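Local atomic coordinates of pancreatic lipase related protein 2 (Equus caballus, PDB entry 1W52), a protein that probably hydrolyses galactolipids and triacylglycerols to release fatty acids, as a secreted calcium-binding lipase of the alpha/beta-hydrolase superfamily. Residues H149-S154 with T175-A180; Q199-I204 with V223-F228; S351-G356 with S378-S383. All blocks are in the same frame, centred on the assembly; numbering follows the deposited sequence.

Contact 1: H149-S154 with T175-A180; sequences HIIGHS and TGLDPA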
loop_
_atom_site.group_PDB
_atom_site.type_symbol
_atom_site.label_atom_id
_atom_site.label_comp_id
_atom_site.label_asym_id
_atom_site.label_seq_id
_atom_site.Cartn_x
_atom_site.Cartn_y
_atom_site.Cartn_z
ATOM N N HIS A 149 -14.933 -5.628 6.702
ATOM C CA HIS A 149 -13.569 -5.226 6.342
ATOM C C HIS A 149 -13.264 -3.893 6.964
ATOM O O HIS A 149 -13.948 -2.877 6.661
ATOM C CB HIS A 149 -13.481 -5.032 4.859
ATOM C CG HIS A 149 -12.114 -4.687 4.370
ATOM N ND1 HIS A 149 -11.900 -4.003 3.186
ATOM C CD2 HIS A 149 -10.891 -4.967 4.875
ATOM C CE1 HIS A 149 -10.604 -3.886 2.985
ATOM N NE2 HIS A 149 -9.967 -4.454 3.996
ATOM N N ILE A 150 -12.273 -3.877 7.848
ATOM C CA ILE A 150 -11.860 -2.610 8.398
ATOM C C ILE A 150 -10.578 -2.170 7.782
ATOM O O ILE A 150 -9.642 -2.931 7.725
ATOM C CB ILE A 150 -11.683 -2.681 9.854
ATOM C CG1 ILE A 150 -12.993 -3.043 10.515
ATOM C CG2 ILE A 150 -11.352 -1.271 10.352
ATOM C CD1 ILE A 150 -12.851 -3.445 11.918
ATOM N N ILE A 151 -10.528 -0.932 7.329
ATOM C CA ILE A 151 -9.318 -0.411 6.698
ATOM C C ILE A 151 -8.844 0.773 7.519
ATOM O O ILE A 151 -9.544 1.762 7.564
ATOM C CB ILE A 151 -9.633 0.095 5.282
ATOM C CG1 ILE A 151 -10.428 -0.903 4.456
ATOM C CG2 ILE A 151 -8.362 0.370 4.564
ATOM C CD1 ILE A 151 -10.832 -0.333 3.050
ATOM N N GLY A 152 -7.679 0.714 8.139
ATOM C CA GLY A 152 -7.235 1.839 8.958
ATOM C C GLY A 152 -5.878 2.391 8.529
ATOM O O GLY A 152 -4.967 1.635 8.232
ATOM N N HIS A 153 -5.730 3.708 8.514
ATOM C CA HIS A 153 -4.426 4.358 8.263
ATOM C C HIS A 153 -3.711 4.861 9.549
ATOM O O HIS A 153 -4.318 5.522 10.369
ATOM C CB HIS A 153 -4.566 5.557 7.295
ATOM C CG HIS A 153 -3.282 6.319 7.129
ATOM N ND1 HIS A 153 -3.031 7.505 7.789
ATOM C CD2 HIS A 153 -2.144 6.023 6.445
ATOM C CE1 HIS A 153 -1.807 7.917 7.491
ATOM N NE2 HIS A 153 -1.238 7.028 6.700
ATOM N N SER A 154 -2.407 4.573 9.672
ATOM C CA SER A 154 -1.567 5.081 10.765
ATOM C C SER A 154 -2.193 4.656 12.067
ATOM O O SER A 154 -2.309 3.490 12.354
ATOM C CB SER A 154 -1.355 6.628 10.707
ATOM O OG SER A 154 -0.601 7.190 11.822
ATOM N N THR A 175 -7.271 -4.202 7.178
ATOM C CA THR A 175 -6.172 -3.771 6.337
ATOM C C THR A 175 -5.491 -2.599 7.023
ATOM O O THR A 175 -6.138 -1.608 7.396
ATOM C CB THR A 175 -6.726 -3.314 5.001
ATOM O OG1 THR A 175 -7.243 -4.448 4.264
ATOM C CG2 THR A 175 -5.610 -2.744 4.158
ATOM N N GLY A 176 -4.188 -2.709 7.216
ATOM C CA GLY A 176 -3.427 -1.650 7.871
ATOM C C GLY A 176 -2.689 -0.759 6.880
ATOM O O GLY A 176 -1.717 -1.177 6.306
ATOM N N LEU A 177 -3.153 0.456 6.658
ATOM C CA LEU A 177 -2.434 1.392 5.797
ATOM C C LEU A 177 -1.372 2.170 6.592
ATOM O O LEU A 177 -1.683 3.075 7.390
ATOM C CB LEU A 177 -3.417 2.335 5.146
ATOM C CG LEU A 177 -4.456 1.605 4.320
ATOM C CD1 LEU A 177 -4.988 2.611 3.395
ATOM C CD2 LEU A 177 -3.880 0.468 3.493
ATOM N N ASP A 178 -0.123 1.762 6.359
ATOM C CA ASP A 178 1.055 2.162 7.148
ATOM C C ASP A 178 0.802 2.393 8.636
ATOM O O ASP A 178 0.718 3.520 9.136
ATOM C CB ASP A 178 1.701 3.379 6.546
ATOM C CG ASP A 178 3.135 3.564 6.998
ATOM O OD1 ASP A 178 3.984 2.589 6.969
ATOM O OD2 ASP A 178 3.476 4.706 7.387
ATOM N N PRO A 179 0.687 1.289 9.356
ATOM C CA PRO A 179 0.406 1.355 10.794
ATOM C C PRO A 179 1.458 2.197 11.501
ATOM O O PRO A 179 2.631 2.089 11.214
ATOM C CB PRO A 179 0.496 -0.097 11.239
ATOM C CG PRO A 179 0.321 -0.918 9.950
ATOM C CD PRO A 179 0.809 -0.088 8.834
ATOM N N ALA A 180 1.024 3.011 12.447
ATOM C CA ALA A 180 1.919 3.897 13.167
ATOM C C ALA A 180 2.976 3.105 13.909
ATOM O O ALA A 180 2.695 2.001 14.389
ATOM C CB ALA A 180 1.133 4.722 14.140
#
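His149 and Thr175 meet through a side-chain hydrogen bond, His149 NE2 donating to Thr175 OG1 at 2.7 Å. The bond is nearly straight (175°), and the oxygen lies at the imidazole edge, in the ring plane. Thr175 OG1 also bonds Asp202, so two partners hold it. CG of His149 stands anti to the backbone N (chi1 -177°), beside the carbonyl carbon, and from there the ring extends to Thr175; CG1 of Ile151 covers one ring face toward its rim. From this pair onward the two parallel strands are closely knit. Thr175 N bonds Ile150 O, Gly152 N bonds Thr175 O, Leu177 N reaches Gly152 O at 2.7 Å, and Ser154 N reaches Leu177 O at 2.8 Å. Ile151 CG2 touches both Thr175 CB and Leu177 CG, each at 4.1 Å, on the face that also carries His153.

Past the strands the grip slackens. Ala180 N reaches Ser154 O only weakly, at 3.4 Å. This end is still buried, and it meets a bound detergent molecule at Ser154. Ser154 has a positive phi (57°), consistent with the nucleophile elbow between strand 148-153 and helix 155-166. Ser154 OG and Asp178 OD2 bond the ring nitrogens of His265, NE2 and ND1 respectively, consistent with a Ser-His-Asp triad whose predicted nucleophile and acid stand just past the C-terminal ends of these adjacent strands.

Contact 2: Q199-I204 with V223-F228; sequences QFVDVI and VGHMDF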
loop_
_atom_site.group_PDB
_atom_site.type_symbol
_atom_site.label_atom_id
_atom_site.label_comp_id
_atom_site.label_asym_id
_atom_site.label_seq_id
_atom_site.Cartn_x
_atom_site.Cartn_y
_atom_site.Cartn_z
ATOM N N GLN A 199 -9.578 -12.426 10.508
ATOM C CA GLN A 199 -9.363 -13.675 9.807
ATOM C C GLN A 199 -8.271 -13.460 8.793
ATOM O O GLN A 199 -7.524 -14.364 8.438
ATOM C CB GLN A 199 -10.641 -14.139 9.111
ATOM C CG GLN A 199 -11.843 -14.375 10.053
ATOM C CD GLN A 199 -11.751 -15.672 10.821
ATOM O OE1 GLN A 199 -10.673 -16.156 11.138
ATOM N NE2 GLN A 199 -12.908 -16.234 11.126
ATOM N N PHE A 200 -8.186 -12.217 8.332
ATOM C CA PHE A 200 -7.189 -11.790 7.364
ATOM C C PHE A 200 -6.755 -10.356 7.633
ATOM O O PHE A 200 -7.601 -9.425 7.637
ATOM C CB PHE A 200 -7.798 -11.833 5.994
ATOM C CG PHE A 200 -6.859 -11.450 4.906
ATOM C CD1 PHE A 200 -5.539 -11.927 4.875
ATOM C CD2 PHE A 200 -7.286 -10.602 3.870
ATOM C CE1 PHE A 200 -4.681 -11.592 3.817
ATOM C CE2 PHE A 200 -6.411 -10.283 2.816
ATOM C CZ PHE A 200 -5.120 -10.784 2.806
ATOM N N VAL A 201 -5.437 -10.193 7.802
ATOM C CA VAL A 201 -4.799 -8.889 7.976
ATOM C C VAL A 201 -3.776 -8.707 6.867
ATOM O O VAL A 201 -2.844 -9.515 6.702
ATOM C CB VAL A 201 -4.060 -8.755 9.362
ATOM C CG1 VAL A 201 -3.455 -7.360 9.548
ATOM C CG2 VAL A 201 -4.987 -9.069 10.575
ATOM N N ASP A 202 -3.930 -7.620 6.142
ATOM C CA ASP A 202 -2.957 -7.255 5.121
ATOM C C ASP A 202 -2.419 -5.855 5.392
ATOM O O ASP A 202 -3.162 -4.937 5.698
ATOM C CB ASP A 202 -3.586 -7.282 3.731
ATOM C CG ASP A 202 -4.863 -6.444 3.646
ATOM O OD1 ASP A 202 -5.615 -6.384 4.674
ATOM O OD2 ASP A 202 -5.177 -5.822 2.602
ATOM N N VAL A 203 -1.130 -5.672 5.238
ATOM C CA VAL A 203 -0.529 -4.403 5.558
ATOM C C VAL A 203 0.247 -3.801 4.381
ATOM O O VAL A 203 0.980 -4.496 3.705
ATOM C CB VAL A 203 0.406 -4.567 6.747
ATOM C CG1 VAL A 203 0.748 -3.204 7.362
ATOM C CG2 VAL A 203 -0.243 -5.464 7.771
ATOM N N ILE A 204 0.063 -2.500 4.164
ATOM C CA ILE A 204 0.933 -1.724 3.289
ATOM C C ILE A 204 1.874 -0.817 4.098
ATOM O O ILE A 204 1.425 -0.018 4.902
ATOM C CB ILE A 204 0.098 -0.919 2.300
ATOM C CG1 ILE A 204 -0.773 -1.873 1.531
ATOM C CG2 ILE A 204 0.991 -0.195 1.286
ATOM C CD1 ILE A 204 -1.786 -1.157 0.648
ATOM N N VAL A 223 3.155 -7.288 10.481
ATOM C CA VAL A 223 2.003 -7.495 11.381
ATOM C C VAL A 223 0.772 -8.061 10.732
ATOM O O VAL A 223 -0.281 -7.920 11.272
ATOM C CB VAL A 223 1.551 -6.187 12.053
ATOM C CG1 VAL A 223 2.688 -5.544 12.733
ATOM C CG2 VAL A 223 1.013 -5.265 11.044
ATOM N N GLY A 224 0.903 -8.693 9.585
ATOM C CA GLY A 224 -0.249 -9.122 8.814
ATOM C C GLY A 224 -0.015 -10.538 8.384
ATOM O O GLY A 224 1.071 -11.082 8.618
ATOM N N HIS A 225 -1.021 -11.159 7.779
ATOM C CA HIS A 225 -0.751 -12.391 7.049
ATOM C C HIS A 225 0.085 -12.007 5.842
ATOM O O HIS A 225 0.934 -12.765 5.375
ATOM C CB HIS A 225 -2.040 -13.119 6.668
ATOM C CG HIS A 225 -2.872 -13.439 7.859
ATOM N ND1 HIS A 225 -3.910 -12.621 8.266
ATOM C CD2 HIS A 225 -2.763 -14.409 8.795
ATOM C CE1 HIS A 225 -4.438 -13.098 9.376
ATOM N NE2 HIS A 225 -3.747 -14.167 9.731
ATOM N N MET A 226 -0.131 -10.788 5.371
ATOM C CA MET A 226 0.662 -10.260 4.284
ATOM C C MET A 226 1.150 -8.835 4.580
ATOM O O MET A 226 0.402 -7.972 4.984
ATOM C CB MET A 226 -0.207 -10.281 3.057
ATOM C CG MET A 226 -0.955 -11.575 2.858
ATOM S SD MET A 226 -1.224 -11.773 1.089
ATOM C CE MET A 226 -2.802 -11.359 0.806
ATOM N N ASP A 227 2.428 -8.610 4.397
ATOM C CA ASP A 227 3.022 -7.317 4.611
ATOM C C ASP A 227 3.619 -6.973 3.279
ATOM O O ASP A 227 4.522 -7.651 2.836
ATOM C CB ASP A 227 4.114 -7.422 5.683
ATOM C CG ASP A 227 3.533 -7.615 7.076
ATOM O OD1 ASP A 227 3.325 -6.560 7.768
ATOM O OD2 ASP A 227 3.217 -8.780 7.517
ATOM N N PHE A 228 3.072 -5.954 2.619
ATOM C CA PHE A 228 3.597 -5.451 1.346
ATOM C C PHE A 228 4.566 -4.287 1.584
ATOM O O PHE A 228 4.308 -3.451 2.475
ATOM C CB PHE A 228 2.470 -4.946 0.471
ATOM C CG PHE A 228 1.454 -5.983 0.124
ATOM C CD1 PHE A 228 0.521 -6.404 1.057
ATOM C CD2 PHE A 228 1.399 -6.507 -1.143
ATOM C CE1 PHE A 228 -0.427 -7.325 0.737
ATOM C CE2 PHE A 228 0.445 -7.446 -1.482
ATOM C CZ PHE A 228 -0.473 -7.842 -0.542
#
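The central sheet of the alpha/beta-hydrolase domain gains a parallel strand pair here, 201-204 beside 226-228, and the pairing begins where the His225 ring meets Val201. With its CG anti to the carbonyl carbon (chi1 -58°), His225 accepts from Val201 N at ND1, 2.9 Å away and in the imidazole plane. Val201 O in turn is gripped twice, by His225 N at 2.7 Å through a bent bond (131°) and by Met226 N at 3.3 Å. A leucine in place of His225 would probably leave the Val201 N-H without its acceptor and the entry to the strand less firmly fixed. Beyond it the pairing becomes regular, with Val203 N on Met226 O and Phe228 N on Val203 O.

On the face of Val203 and Asp227, the carboxylate folds back over its own segment: Asp227 OD1 accepts from Val223 N at 2.8 Å and OD2 from Gly224 N at 3.1 Å. Both donors come from the syn side, somewhat out of the carboxylate plane, and His205 adds a further bond to OD1. Val203 CG2 packs at about a right angle on Val223 CG2, 3.5 Å away. On the other face Met226 CG lies at the edge of the Phe200 ring, 3.8 Å from CE1, while Phe228 turns its ring edge to Val203 O, CD1 at 3.3 Å.

Asp202, also on that face, bonds Thr175 and forms a salt bridge with Arg173. Strand 201-204 thus sits between strands 173-177 and 226-230, and Phe228 meets Phe327 on strand 325-329.

Contact 3: S351-G356 with S378-S383; sequences SGKANG and SLQPDS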
loop_
_atom_site.group_PDB
_atom_site.type_symbol
_atom_site.label_atom_id
_atom_site.label_comp_id
_atom_site.label_asym_id
_atom_site.label_seq_id
_atom_site.Cartn_x
_atom_site.Cartn_y
_atom_site.Cartn_z
ATOM N N SER A 351 32.487 -6.707 -32.718
ATOM C CA SER A 351 33.921 -7.011 -32.680
ATOM C C SER A 351 34.663 -6.229 -31.592
ATOM O O SER A 351 35.340 -6.815 -30.739
ATOM C CB SER A 351 34.558 -6.731 -34.051
ATOM O OG SER A 351 35.610 -7.644 -34.333
ATOM N N GLY A 352 34.538 -4.909 -31.622
ATOM C CA GLY A 352 35.312 -4.063 -30.731
ATOM C C GLY A 352 34.642 -3.821 -29.393
ATOM O O GLY A 352 33.421 -3.781 -29.318
ATOM N N LYS A 353 35.450 -3.645 -28.346
ATOM C CA LYS A 353 34.970 -3.393 -26.981
ATOM C C LYS A 353 34.793 -1.899 -26.733
ATOM O O LYS A 353 35.748 -1.139 -26.890
ATOM C CB LYS A 353 35.977 -3.923 -25.960
ATOM C CG LYS A 353 36.440 -5.355 -26.196
ATOM C CD LYS A 353 37.302 -5.858 -25.034
ATOM C CE LYS A 353 36.869 -7.237 -24.556
ATOM N NZ LYS A 353 37.275 -7.461 -23.147
ATOM N N ALA A 354 33.590 -1.485 -26.322
ATOM C CA ALA A 354 33.255 -0.060 -26.107
ATOM C C ALA A 354 32.927 0.235 -24.625
ATOM O O ALA A 354 33.346 -0.532 -23.738
ATOM C CB ALA A 354 32.081 0.372 -27.047
ATOM N N ASN A 355 32.243 1.365 -24.364
ATOM C CA ASN A 355 31.588 1.644 -23.066
ATOM C C ASN A 355 30.371 2.540 -23.208
ATOM O O ASN A 355 30.382 3.477 -24.015
ATOM C CB ASN A 355 32.553 2.268 -22.069
ATOM C CG ASN A 355 33.531 1.275 -21.546
ATOM O OD1 ASN A 355 33.241 0.517 -20.630
ATOM N ND2 ASN A 355 34.693 1.230 -22.165
ATOM N N GLY A 356 29.319 2.276 -22.433
ATOM C CA GLY A 356 28.149 3.122 -22.555
ATOM C C GLY A 356 26.804 2.733 -21.997
ATOM O O GLY A 356 26.589 1.648 -21.465
ATOM N N SER A 378 31.212 -1.979 -19.761
ATOM C CA SER A 378 31.971 -2.590 -20.873
ATOM C C SER A 378 31.104 -3.488 -21.751
ATOM O O SER A 378 30.388 -4.363 -21.258
ATOM C CB SER A 378 33.166 -3.409 -20.351
ATOM O OG SER A 378 32.789 -4.755 -20.073
ATOM N N LEU A 379 31.221 -3.298 -23.057
ATOM C CA LEU A 379 30.285 -3.884 -23.998
ATOM C C LEU A 379 30.897 -5.004 -24.875
ATOM O O LEU A 379 30.635 -5.075 -26.090
ATOM C CB LEU A 379 29.655 -2.755 -24.846
ATOM C CG LEU A 379 29.063 -1.568 -24.068
ATOM C CD1 LEU A 379 28.237 -0.644 -24.975
ATOM C CD2 LEU A 379 28.207 -2.058 -22.952
ATOM N N GLN A 380 31.660 -5.902 -24.241
ATOM C CA GLN A 380 32.271 -7.052 -24.936
ATOM C C GLN A 380 31.262 -7.878 -25.786
ATOM O O GLN A 380 30.103 -8.042 -25.386
ATOM C CB GLN A 380 33.033 -7.960 -23.943
ATOM C CG GLN A 380 32.188 -8.599 -22.828
ATOM C CD GLN A 380 32.893 -9.771 -22.140
ATOM O OE1 GLN A 380 34.045 -9.648 -21.710
ATOM N NE2 GLN A 380 32.197 -10.906 -22.031
ATOM N N PRO A 381 31.682 -8.353 -26.969
ATOM C CA PRO A 381 30.796 -9.136 -27.843
ATOM C C PRO A 381 30.258 -10.437 -27.256
ATOM O O PRO A 381 30.903 -11.096 -26.432
ATOM C CB PRO A 381 31.674 -9.434 -29.071
ATOM C CG PRO A 381 32.695 -8.382 -29.070
ATOM C CD PRO A 381 32.989 -8.126 -27.616
ATOM N N ASP A 382 29.059 -10.775 -27.735
ATOM C CA ASP A 382 28.253 -11.917 -27.302
ATOM C C ASP A 382 28.471 -12.361 -25.852
ATOM O O ASP A 382 29.133 -13.367 -25.569
ATOM C CB ASP A 382 28.362 -13.050 -28.324
ATOM C CG ASP A 382 27.499 -12.784 -29.550
ATOM O OD1 ASP A 382 27.994 -12.144 -30.510
ATOM O OD2 ASP A 382 26.300 -13.136 -29.618
ATOM N N SER A 383 27.893 -11.553 -24.956
ATOM C CA SER A 383 27.773 -11.846 -23.529
ATOM C C SER A 383 26.264 -11.852 -23.186
ATOM O O SER A 383 25.540 -12.728 -23.670
ATOM C CB SER A 383 28.579 -10.838 -22.696
ATOM O OG SER A 383 28.335 -9.506 -23.115
#
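Leu379 lies against the backbone at Asn355 and Gly356 in the PLAT domain. Its CD1 comes to 4.0 Å from Gly356 N, and its CG to 4.2 Å from Asn355 CA. The methyl of Ala354 touches the same branch more distantly, with CB 4.5 Å from Leu379 CD1. At the other end of the contact, CG of Pro381 packs on the carbonyl of Ser351, 3.5 Å from its O, as CB of Pro381 points toward segment 351-356. Between these points the side chains of Lys353 and Gln380 run side by side, pointing the same way, with Lys353 CE 4.0 Å from Gln380 CB. Their polar ends, Lys353 NZ and Gln380 OE1, remain 4.2 Å apart, too far for a hydrogen bond. Asn355 OD1 approaches Ser378 N, but the angle is poor and no bond results. The two segments share no hydrogen bond at all, and their contact rests on van der Waals packing at a partly exposed surface.

What positions this first shell lies partly within the segments and partly beyond them. Leu379 CG stands anti to the carbonyl carbon (chi1 -51°), which sets it near Asn355 CA. Ser383 OG donates to Gln380 O at 3.2 Å, bridging the turn through Pro381 and Asp382. Gly356 adopts an extended conformation that calls for glycine, and its backbone bonds that of Gly377.

Farther out, Leu379 is buried against Leu348, Trp405 and Leu417, and Asn355 packs on Val409. Ser383 O bonds Thr347. The contact extends from a short, weakly bonded antiparallel pairing of 355-356 with 377-378, with segment 378-383 leading through a loop toward strand 387-391.

From the N terminus the three contacts come in series, each closing its loop before the next opens. Contact 1 closes the beta-alpha-beta unit of strand 148-153, helix 155-166 and strand 173-177. Contact 2 follows with a connection of 18 residues that holds neither helix nor strand, and pairs 201-204 with 226-230, the next two strands across the same sheet. Strands 173-177 and 201-204 are neighbours, so the two contacts join directly, Asp178 N lying 2.8 Å from Ile204 O in a probable hydrogen bond. Contact 3 closes a loop within the PLAT domain, its nearest atoms about 36 Å from contact 1 and about 32 Å from contact 2.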